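F420-dependent methylenetetrahydromethanopterin dehydrogenase (Methanopyrus kandleri, PDB 1QV9) catalyses the reversible reduction of methenyl-tetrahydromethanopterin to methylene-tetrahydromethanopterin with reduced coenzyme F420, a one-carbon step of methanogenesis from carbon dioxide. Local coordinates at residues 103-106 with 107-110; 137-140 with 141-145; 159-162 with 163-166; 192-196 with 197-201. All blocks are in the same frame, centred on the assembly; numbering follows the deposited sequence. Where two conformers were deposited one is given.

Contact 1 of 4, residues 103-106 with 107-110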
loop_
_atom_site.group_PDB
_atom_site.type_symbol
_atom_site.label_atom_id
_atom_site.label_comp_id
_atom_site.label_asym_id
_atom_site.label_seq_id
_atom_site.Cartn_x
_atom_site.Cartn_y
_atom_site.Cartn_z
ATOM N N LEU A 103 -8.116 -16.037 -32.330
ATOM C CA LEU A 103 -8.484 -15.115 -33.421
ATOM C C LEU A 103 -8.100 -15.681 -34.771
ATOM O O LEU A 103 -8.755 -15.402 -35.779
ATOM C CB LEU A 103 -7.815 -13.755 -33.236
ATOM C CG LEU A 103 -8.470 -12.941 -32.123
ATOM C CD1 LEU A 103 -7.565 -11.758 -31.760
ATOM C CD2 LEU A 103 -9.851 -12.478 -32.563
ATOM N N LYS A 104 -7.023 -16.452 -34.784
ATOM C CA LYS A 104 -6.540 -17.092 -36.013
ATOM C C LYS A 104 -7.573 -18.015 -36.670
ATOM O O LYS A 104 -7.538 -18.222 -37.889
ATOM C CB LYS A 104 -5.284 -17.910 -35.708
ATOM C CG LYS A 104 -4.058 -17.072 -35.370
ATOM C CD LYS A 104 -2.908 -17.926 -34.863
ATOM C CE LYS A 104 -3.163 -18.376 -33.420
ATOM N NZ LYS A 104 -2.235 -19.428 -32.985
ATOM N N VAL A 105 -8.485 -18.589 -35.889
ATOM C CA VAL A 105 -9.476 -19.500 -36.455
ATOM C C VAL A 105 -10.919 -19.019 -36.341
ATOM O O VAL A 105 -11.868 -19.794 -36.366
ATOM C CB VAL A 105 -9.318 -20.936 -35.863
ATOM C CG1 VAL A 105 -7.998 -21.522 -36.310
ATOM C CG2 VAL A 105 -9.348 -20.902 -34.318
ATOM N N LYS A 106 -11.076 -17.710 -36.238
ATOM C CA LYS A 106 -12.386 -17.121 -36.146
ATOM C C LYS A 106 -13.204 -17.504 -37.390
ATOM O O LYS A 106 -14.368 -17.897 -37.287
ATOM C CB LYS A 106 -12.233 -15.593 -36.052
ATOM C CG LYS A 106 -13.456 -14.864 -35.567
ATOM C CD LYS A 106 -13.173 -13.359 -35.347
ATOM C CE LYS A 106 -13.224 -12.572 -36.654
ATOM N NZ LYS A 106 -14.507 -12.730 -37.410
ATOM N N ASP A 107 -12.596 -17.369 -38.567
ATOM C CA ASP A 107 -13.343 -17.693 -39.780
ATOM C C ASP A 107 -13.709 -19.177 -39.813
ATOM O O ASP A 107 -14.823 -19.528 -40.190
ATOM C CB ASP A 107 -12.542 -17.303 -41.038
ATOM C CG ASP A 107 -12.469 -15.798 -41.241
ATOM O OD1 ASP A 107 -13.386 -15.076 -40.791
ATOM O OD2 ASP A 107 -11.496 -15.340 -41.864
ATOM N N GLU A 108 -12.772 -20.042 -39.412
ATOM C CA GLU A 108 -13.041 -21.476 -39.363
ATOM C C GLU A 108 -14.214 -21.757 -38.448
ATOM O O GLU A 108 -15.091 -22.539 -38.781
ATOM C CB GLU A 108 -11.841 -22.268 -38.822
ATOM C CG GLU A 108 -10.747 -22.567 -39.808
ATOM C CD GLU A 108 -9.697 -23.539 -39.248
ATOM O OE1 GLU A 108 -10.044 -24.429 -38.420
ATOM O OE2 GLU A 108 -8.519 -23.417 -39.657
HETATM N N MSE A 109 -14.237 -21.132 -37.274
HETATM C CA MSE A 109 -15.343 -21.404 -36.369
HETATM C C MSE A 109 -16.674 -20.966 -36.916
HETATM O O MSE A 109 -17.670 -21.661 -36.743
HETATM C CB MSE A 109 -15.114 -20.754 -34.994
HETATM C CG MSE A 109 -14.013 -21.437 -34.208
HETATM SE SE MSE A 109 -13.770 -20.773 -32.389
HETATM C CE MSE A 109 -12.943 -19.035 -32.822
ATOM N N GLU A 110 -16.706 -19.812 -37.580
ATOM C CA GLU A 110 -17.983 -19.345 -38.121
ATOM C C GLU A 110 -18.460 -20.328 -39.191
ATOM O O GLU A 110 -19.631 -20.651 -39.255
ATOM C CB GLU A 110 -17.847 -17.920 -38.669
ATOM C CG GLU A 110 -17.447 -16.939 -37.557
ATOM C CD GLU A 110 -17.313 -15.498 -38.006
ATOM O OE1 GLU A 110 -17.486 -15.225 -39.212
ATOM O OE2 GLU A 110 -17.021 -14.635 -37.149
HETATM O O HOH W 1 -9.943 -19.527 -39.611
HETATM O O HOH W 2 -9.703 -16.196 -38.872
#
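Val-105 and Met-109 open a short helix, residues 106-111, in the crossover between strands 94-99 and 115-119 of the alpha/beta domain. Val-105 is at the N-cap position, and its O takes the N-H of Met-109 at 2.9 Å; one step on, Lys-106 O receives Glu-110 N at 3.0 Å. The earlier amides of this first turn are served by water: one molecule accepts from Glu-108 N at 2.9 Å, a second from Asp-107 N at 3.1 Å, and both donate to Lys-104 O, the second weakly. Side chains add a salt bridge. Lys-106 and Glu-110 are neighbours along the helix surface, their chains heading in a common direction, and the lysine, bent at its last two torsions (chi3 81°, chi4 55°), brings NZ over the carboxylate plane to meet OE2. That same OE2 is also hydrogen-bonded to Tyr-116 OH on strand 115-119. Shortening Glu-110 to an alanine is likely to leave both Lys-106 NZ and the tyrosine hydroxyl without this acceptor. Glu-108 reaches Arg-84 of helix 78-88 through a salt bridge at OE1, while its other carboxylate oxygen, OE2, rests 3.9 Å from Val-105 CG1.

Contact 2 of 4, residues 137-140 with 141-145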
loop_
_atom_site.group_PDB
_atom_site.type_symbol
_atom_site.label_atom_id
_atom_site.label_comp_id
_atom_site.label_asym_id
_atom_site.label_seq_id
_atom_site.Cartn_x
_atom_site.Cartn_y
_atom_site.Cartn_z
HETATM N N MSE A 137 1.558 -21.396 -10.169
HETATM C CA MSE A 137 0.449 -21.509 -11.134
HETATM C C MSE A 137 -0.887 -21.095 -10.478
HETATM O O MSE A 137 -1.781 -20.564 -11.128
HETATM C CB MSE A 137 0.300 -22.935 -11.650
HETATM C CG MSE A 137 -1.014 -23.146 -12.392
HETATM SE SE MSE A 137 -1.512 -24.990 -12.579
HETATM C CE MSE A 137 -2.117 -25.377 -10.779
ATOM N N ALA A 138 -1.025 -21.384 -9.195
ATOM C CA ALA A 138 -2.251 -20.976 -8.457
ATOM C C ALA A 138 -2.229 -19.482 -8.136
ATOM O O ALA A 138 -3.281 -18.811 -8.228
ATOM C CB ALA A 138 -2.414 -21.801 -7.161
ATOM N N ILE A 139 -1.064 -18.926 -7.778
ATOM C CA ILE A 139 -0.961 -17.500 -7.484
ATOM C C ILE A 139 -1.292 -16.700 -8.740
ATOM O O ILE A 139 -2.026 -15.723 -8.707
ATOM C CB ILE A 139 0.441 -17.148 -6.975
ATOM C CG1 ILE A 139 0.617 -17.812 -5.603
ATOM C CG2 ILE A 139 0.647 -15.635 -6.940
ATOM C CD1 ILE A 139 2.007 -17.619 -5.022
ATOM N N TYR A 140 -0.750 -17.108 -9.886
ATOM C CA TYR A 140 -1.062 -16.394 -11.115
ATOM C C TYR A 140 -2.549 -16.455 -11.437
ATOM O O TYR A 140 -3.137 -15.444 -11.810
ATOM C CB TYR A 140 -0.276 -17.039 -12.288
ATOM C CG TYR A 140 -0.541 -16.421 -13.638
ATOM C CD1 TYR A 140 0.270 -15.395 -14.100
ATOM C CD2 TYR A 140 -1.603 -16.865 -14.442
ATOM C CE1 TYR A 140 0.045 -14.808 -15.377
ATOM C CE2 TYR A 140 -1.850 -16.279 -15.704
ATOM C CZ TYR A 140 -1.010 -15.264 -16.158
ATOM O OH TYR A 140 -1.235 -14.731 -17.420
ATOM N N ASN A 141 -3.115 -17.653 -11.323
ATOM C CA ASN A 141 -4.549 -17.778 -11.600
ATOM C C ASN A 141 -5.371 -16.932 -10.631
ATOM O O ASN A 141 -6.430 -16.430 -11.032
ATOM C CB ASN A 141 -4.989 -19.220 -11.600
ATOM C CG ASN A 141 -4.689 -19.859 -12.927
ATOM O OD1 ASN A 141 -3.658 -20.509 -13.108
ATOM N ND2 ASN A 141 -5.568 -19.618 -13.892
ATOM N N ALA A 142 -4.929 -16.797 -9.387
ATOM C CA ALA A 142 -5.659 -15.928 -8.433
ATOM C C ALA A 142 -5.637 -14.485 -8.933
ATOM O O ALA A 142 -6.639 -13.785 -8.889
ATOM C CB ALA A 142 -5.013 -16.007 -7.025
ATOM N N ASP A 143 -4.479 -14.014 -9.417
ATOM C CA ASP A 143 -4.398 -12.667 -9.909
ATOM C C ASP A 143 -5.237 -12.483 -11.166
ATOM O O ASP A 143 -5.943 -11.457 -11.291
ATOM C CB ASP A 143 -2.933 -12.290 -10.183
ATOM C CG ASP A 143 -2.166 -11.994 -8.903
ATOM O OD1 ASP A 143 -2.786 -11.595 -7.878
ATOM O OD2 ASP A 143 -0.920 -12.150 -8.913
ATOM N N LEU A 144 -5.151 -13.438 -12.093
ATOM C CA LEU A 144 -5.938 -13.343 -13.323
ATOM C C LEU A 144 -7.439 -13.363 -13.009
ATOM O O LEU A 144 -8.193 -12.583 -13.596
ATOM C CB LEU A 144 -5.520 -14.476 -14.263
ATOM C CG LEU A 144 -6.358 -14.613 -15.529
ATOM C CD1 LEU A 144 -6.296 -13.348 -16.370
ATOM C CD2 LEU A 144 -5.818 -15.822 -16.352
HETATM N N MSE A 145 -7.859 -14.229 -12.071
HETATM C CA MSE A 145 -9.295 -14.287 -11.703
HETATM C C MSE A 145 -9.744 -12.939 -11.147
HETATM O O MSE A 145 -10.859 -12.448 -11.465
HETATM C CB MSE A 145 -9.523 -15.395 -10.664
HETATM C CG MSE A 145 -10.992 -15.578 -10.353
HETATM SE SE MSE A 145 -11.211 -17.094 -9.115
HETATM C CE MSE A 145 -10.369 -18.447 -10.242
#
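Tyr-140 meets Asn-141 and Leu-144 on one side of helix 134-150, a regular alpha helix of the dehydrogenase subunit that packs against helix 227-257. The tyrosine can be followed outward. Its CB lies 3.1 Å from Asn-141 N, a consequence of chain adjacency. The ring leaves directly away from its own backbone N (chi1 178°), on the carbonyl side, which carries it along the helix surface: CD2 is 3.6 Å from Asn-141 N, and further out CE2 comes to 4.0 Å from Leu-144 CD2, the methyl approaching the ring at a slant. At the tip, OH is hydrogen-bonded to the carbonyl O of Ala-123, and the ring also meets that of His-238 with the planes about 40° apart. A phenylalanine in place of Tyr-140 would probably leave the Ala-123 carbonyl without its hydroxyl partner.

On other faces of the turn, Ala-142 CB sits 3.4 Å from Ile-139 O, and the side chain of Asp-143 packs on Met-241, Arg-242 and Ala-245 of helix 227-257. Ala-138 and Ile-139 face another subunit, packing on Ala-149 and Arg-252 of that second chain, so this buried turn contributes to a subunit interface as well as to the subunit's own interior. Ordinary i to i+4 bonds run through the turn, among them Asn-141 N to Met-137 O at 3.2 Å and Leu-144 N to Tyr-140 O at 2.9 Å, the latter with an angle of 168° at the hydrogen.

Contact 3 of 4, residues 159-162 with 163-166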
loop_
_atom_site.group_PDB
_atom_site.type_symbol
_atom_site.label_atom_id
_atom_site.label_comp_id
_atom_site.label_asym_id
_atom_site.label_seq_id
_atom_site.Cartn_x
_atom_site.Cartn_y
_atom_site.Cartn_z
ATOM N N GLU A 159 -23.483 -12.470 -19.009
ATOM C CA GLU A 159 -24.615 -11.994 -19.831
ATOM C C GLU A 159 -24.803 -12.791 -21.091
ATOM O O GLU A 159 -25.937 -13.137 -21.469
ATOM C CB GLU A 159 -24.435 -10.525 -20.194
ATOM C CG GLU A 159 -24.627 -9.553 -19.072
ATOM C CD GLU A 159 -24.451 -8.111 -19.558
ATOM O OE1 GLU A 159 -24.109 -7.907 -20.756
ATOM O OE2 GLU A 159 -24.652 -7.199 -18.743
ATOM N N ALA A 160 -23.704 -13.090 -21.770
ATOM C CA ALA A 160 -23.806 -13.849 -23.005
ATOM C C ALA A 160 -24.443 -15.219 -22.780
ATOM O O ALA A 160 -25.277 -15.680 -23.574
ATOM C CB ALA A 160 -22.432 -14.020 -23.646
ATOM N N PHE A 161 -24.043 -15.900 -21.707
ATOM C CA PHE A 161 -24.616 -17.207 -21.436
ATOM C C PHE A 161 -26.015 -17.126 -20.895
ATOM O O PHE A 161 -26.821 -18.002 -21.198
ATOM C CB PHE A 161 -23.694 -18.021 -20.492
ATOM C CG PHE A 161 -22.581 -18.704 -21.210
ATOM C CD1 PHE A 161 -21.272 -18.326 -20.995
ATOM C CD2 PHE A 161 -22.853 -19.670 -22.171
ATOM C CE1 PHE A 161 -20.221 -18.892 -21.736
ATOM C CE2 PHE A 161 -21.828 -20.236 -22.918
ATOM C CZ PHE A 161 -20.500 -19.846 -22.700
ATOM N N ASP A 162 -26.333 -16.088 -20.128
ATOM C CA ASP A 162 -27.696 -15.958 -19.612
ATOM C C ASP A 162 -28.670 -15.766 -20.798
ATOM O O ASP A 162 -29.777 -16.309 -20.770
ATOM C CB ASP A 162 -27.778 -14.806 -18.621
ATOM C CG ASP A 162 -27.396 -15.242 -17.183
ATOM O OD1 ASP A 162 -27.027 -14.373 -16.371
ATOM O OD2 ASP A 162 -27.510 -16.456 -16.874
ATOM N N GLU A 163 -28.252 -15.023 -21.820
ATOM C CA GLU A 163 -29.079 -14.816 -23.020
ATOM C C GLU A 163 -29.296 -16.165 -23.739
ATOM O O GLU A 163 -30.412 -16.505 -24.165
ATOM C CB GLU A 163 -28.384 -13.828 -23.964
ATOM C CG GLU A 163 -29.134 -13.552 -25.279
ATOM C CD GLU A 163 -28.287 -12.770 -26.289
ATOM O OE1 GLU A 163 -27.778 -11.683 -25.937
ATOM O OE2 GLU A 163 -28.129 -13.241 -27.439
ATOM N N LEU A 164 -28.234 -16.953 -23.879
ATOM C CA LEU A 164 -28.332 -18.253 -24.533
ATOM C C LEU A 164 -29.238 -19.208 -23.725
ATOM O O LEU A 164 -30.001 -20.003 -24.302
ATOM C CB LEU A 164 -26.923 -18.839 -24.679
ATOM C CG LEU A 164 -26.716 -19.906 -25.752
ATOM C CD1 LEU A 164 -27.032 -19.341 -27.146
ATOM C CD2 LEU A 164 -25.264 -20.398 -25.671
ATOM N N ILE A 165 -29.161 -19.128 -22.400
ATOM C CA ILE A 165 -29.987 -19.963 -21.543
ATOM C C ILE A 165 -31.458 -19.603 -21.749
ATOM O O ILE A 165 -32.305 -20.505 -21.761
ATOM C CB ILE A 165 -29.602 -19.817 -20.059
ATOM C CG1 ILE A 165 -28.297 -20.595 -19.827
ATOM C CG2 ILE A 165 -30.724 -20.349 -19.143
ATOM C CD1 ILE A 165 -27.609 -20.237 -18.564
ATOM N N GLU A 166 -31.772 -18.318 -21.930
ATOM C CA GLU A 166 -33.180 -17.987 -22.143
ATOM C C GLU A 166 -33.687 -18.611 -23.446
ATOM O O GLU A 166 -34.822 -19.115 -23.496
ATOM C CB GLU A 166 -33.388 -16.475 -22.099
ATOM C CG GLU A 166 -33.336 -15.953 -20.662
ATOM C CD GLU A 166 -34.272 -16.718 -19.716
ATOM O OE1 GLU A 166 -35.512 -16.666 -19.926
ATOM O OE2 GLU A 166 -33.780 -17.374 -18.762
HETATM O O HOH W 3 -30.835 -17.082 -18.312
#
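Phe-161 and Leu-164 stand on the inner side of helix 153-169, an amphipathic helix laid against the parallel sheet of the alpha/beta domain. Their side chains touch lightly, Leu-164 CD2 coming to 4.3 Å from Phe-161 CD2 at a slant to the ring. Both reach strands 67-71 and 94-99: the phenylalanine packs on Phe-67, Val-69 and Ile-97, and also on Ile-117 of strand 115-119; the leucine packs on Phe-67 and Val-95.

Ile-165 turns back along the helix. Its CG1 is beside the backbone N (chi1 -76°), which sets this carbon 3.3 Å from Phe-161 O, with CD1 only slightly further from the same oxygen. That carbonyl is therefore covered by aliphatic carbon while it accepts the helical bond from Ile-165 N at 2.9 Å. Asp-162 lies alongside Ile-165, OD2 4.1 Å from its CD1. Its buried carboxylate is well supplied: OD2 is in a salt bridge with Arg-30, and OD1 accepts from His-266.

The outer side carries acids with quite different conformations. Glu-163 extends, CG opposite the backbone N (chi1 179°), and ends in a salt bridge to Lys-167. Glu-166 instead kinks at its second torsion (chi2 -52°), a bend that brings OE2 round to share a water with the helix backbone and to pair with Lys-169. That water donates twice, to Asp-162 O at 2.8 Å and to Glu-166 OE2 at 3.0 Å.

Contact 4 of 4, residues 192-196 with 197-201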
loop_
_atom_site.group_PDB
_atom_site.type_symbol
_atom_site.label_atom_id
_atom_site.label_comp_id
_atom_site.label_asym_id
_atom_site.label_seq_id
_atom_site.Cartn_x
_atom_site.Cartn_y
_atom_site.Cartn_z
ATOM N N GLU A 192 -21.946 -0.738 -18.732
ATOM C CA GLU A 192 -22.424 0.259 -17.773
ATOM C C GLU A 192 -21.869 -0.180 -16.425
ATOM O O GLU A 192 -22.444 0.078 -15.385
ATOM C CB GLU A 192 -23.950 0.268 -17.727
ATOM C CG GLU A 192 -24.560 0.730 -19.027
ATOM C CD GLU A 192 -24.034 2.089 -19.422
ATOM O OE1 GLU A 192 -24.608 3.114 -18.981
ATOM O OE2 GLU A 192 -23.028 2.135 -20.159
ATOM N N GLU A 193 -20.723 -0.834 -16.464
ATOM C CA GLU A 193 -20.126 -1.395 -15.255
ATOM C C GLU A 193 -19.818 -0.416 -14.097
ATOM O O GLU A 193 -20.327 -0.554 -12.960
ATOM C CB GLU A 193 -18.845 -2.137 -15.682
ATOM C CG GLU A 193 -18.120 -2.963 -14.585
ATOM C CD GLU A 193 -18.912 -4.174 -14.152
ATOM O OE1 GLU A 193 -19.721 -4.716 -14.960
ATOM O OE2 GLU A 193 -18.708 -4.585 -12.995
ATOM N N PHE A 194 -19.031 0.605 -14.404
ATOM C CA PHE A 194 -18.557 1.528 -13.390
ATOM C C PHE A 194 -19.222 2.883 -13.288
ATOM O O PHE A 194 -19.360 3.604 -14.294
ATOM C CB PHE A 194 -17.054 1.764 -13.625
ATOM C CG PHE A 194 -16.227 0.498 -13.535
ATOM C CD1 PHE A 194 -15.950 -0.046 -12.296
ATOM C CD2 PHE A 194 -15.773 -0.162 -14.684
ATOM C CE1 PHE A 194 -15.227 -1.252 -12.191
ATOM C CE2 PHE A 194 -15.065 -1.353 -14.596
ATOM C CZ PHE A 194 -14.786 -1.903 -13.352
ATOM N N GLU A 195 -19.613 3.249 -12.078
ATOM C CA GLU A 195 -20.185 4.573 -11.885
ATOM C C GLU A 195 -19.059 5.623 -11.897
ATOM O O GLU A 195 -19.193 6.707 -12.482
ATOM C CB GLU A 195 -20.936 4.635 -10.569
ATOM C CG GLU A 195 -21.615 6.003 -10.404
ATOM C CD GLU A 195 -22.408 6.164 -9.123
ATOM O OE1 GLU A 195 -23.517 5.582 -9.015
ATOM O OE2 GLU A 195 -21.919 6.888 -8.226
ATOM N N ASN A 196 -17.911 5.294 -11.297
ATOM C CA ASN A 196 -16.787 6.241 -11.260
ATOM C C ASN A 196 -15.933 6.065 -12.518
ATOM O O ASN A 196 -15.505 4.968 -12.835
ATOM C CB ASN A 196 -15.980 5.969 -10.000
ATOM C CG ASN A 196 -14.862 6.930 -9.813
ATOM O OD1 ASN A 196 -14.954 7.890 -9.036
ATOM N ND2 ASN A 196 -13.794 6.697 -10.524
ATOM N N PRO A 197 -15.653 7.157 -13.233
ATOM C CA PRO A 197 -14.866 6.993 -14.444
ATOM C C PRO A 197 -13.419 6.542 -14.251
ATOM O O PRO A 197 -12.901 5.832 -15.134
ATOM C CB PRO A 197 -15.005 8.356 -15.131
ATOM C CG PRO A 197 -15.135 9.303 -14.018
ATOM C CD PRO A 197 -16.004 8.573 -12.996
ATOM N N TYR A 198 -12.791 6.926 -13.136
ATOM C CA TYR A 198 -11.400 6.483 -12.892
ATOM C C TYR A 198 -11.405 4.980 -12.604
ATOM O O TYR A 198 -10.427 4.292 -12.910
ATOM C CB TYR A 198 -10.766 7.285 -11.770
ATOM C CG TYR A 198 -10.616 8.730 -12.189
ATOM C CD1 TYR A 198 -9.581 9.111 -13.053
ATOM C CD2 TYR A 198 -11.543 9.708 -11.798
ATOM C CE1 TYR A 198 -9.487 10.454 -13.527
ATOM C CE2 TYR A 198 -11.437 11.043 -12.263
ATOM C CZ TYR A 198 -10.425 11.392 -13.116
ATOM O OH TYR A 198 -10.372 12.692 -13.562
ATOM N N ALA A 199 -12.500 4.440 -12.052
ATOM C CA ALA A 199 -12.544 2.977 -11.875
ATOM C C ALA A 199 -12.515 2.310 -13.260
ATOM O O ALA A 199 -11.819 1.322 -13.459
ATOM C CB ALA A 199 -13.838 2.565 -11.094
HETATM N N MSE A 200 -13.303 2.823 -14.226
HETATM C CA MSE A 200 -13.294 2.254 -15.561
HETATM C C MSE A 200 -11.884 2.338 -16.163
HETATM O O MSE A 200 -11.400 1.387 -16.770
HETATM C CB MSE A 200 -14.279 2.992 -16.498
HETATM C CG MSE A 200 -14.249 2.384 -17.886
HETATM SE SE MSE A 200 -15.571 3.352 -19.021
HETATM C CE MSE A 200 -14.640 4.999 -19.082
ATOM N N VAL A 201 -11.252 3.497 -16.015
ATOM C CA VAL A 201 -9.945 3.696 -16.606
ATOM C C VAL A 201 -8.883 2.788 -15.972
ATOM O O VAL A 201 -7.992 2.231 -16.669
ATOM C CB VAL A 201 -9.583 5.196 -16.512
ATOM C CG1 VAL A 201 -8.125 5.412 -16.737
ATOM C CG2 VAL A 201 -10.429 5.960 -17.574
#
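Phe-194 and Ala-199 supply the apolar part of this helix start. The phenylalanine ring lies against the first turn of helix 197-223, its CD1 3.6 Å from Ala-199 CB and its CD2 3.6 Å from Met-200 CA. One face looks onto the Ala-199 backbone, with O 4.2 Å above the ring centre; the opposite face is covered near its rim by CG of Glu-193. The first torsion puts the ring beside the backbone N (chi1 -60°), folded over the turn that follows.

Backbone polar contacts come next. Asn-196 holds the N-cap position, and its O receives Ala-199 N at 3.1 Å and Met-200 N at 3.4 Å, both weak bonds. Pro-197 follows at the first helical position, where no N-H is needed. Ahead of the cap, the amides of Glu-195 and Asn-196 both donate to the carboxylate of Glu-255.

As for side-chain packing at the cap, Asn-196 and Pro-197 cross at roughly a right angle, Asn-196 CG 3.8 Å from Pro-197 CD, and Asn-196 CB rests 4.2 Å from Ala-199 CB.

Beyond the subunit, Tyr-198 OH is hydrogen-bonded to Arg-263 of a third chain and its ring meets Phe-278 there edge-to-face, while Met-200 touches Pro-232 of a fourth. Within its own chain, the loop that follows strand 180-183 thus enters helix 197-223 beside the C-terminal end of helix 227-257, where Leu-254 packs on Asn-196 and Tyr-198.

In the fold
All four contacts are local and follow in series; none nests in or crosses another, and none closes a long loop. Contact 1 comes first, starting the helix between strands 94-99 and 115-119. Contact 2, on helix 134-150, lies on the opposite side of the chain's centre, about 28 Å away between centres, where the helical part meets another subunit. The next helix carries contact 3 back to the sheet. Contacts 1 and 3 touch adjacent residues of strand 115-119, Tyr-116 and Ile-117, consistent with their flanking the sheet from its two faces. Contact 4 then turns the chain into helix 197-223, coming within about 7 Å of contact 3 at the nearest atoms.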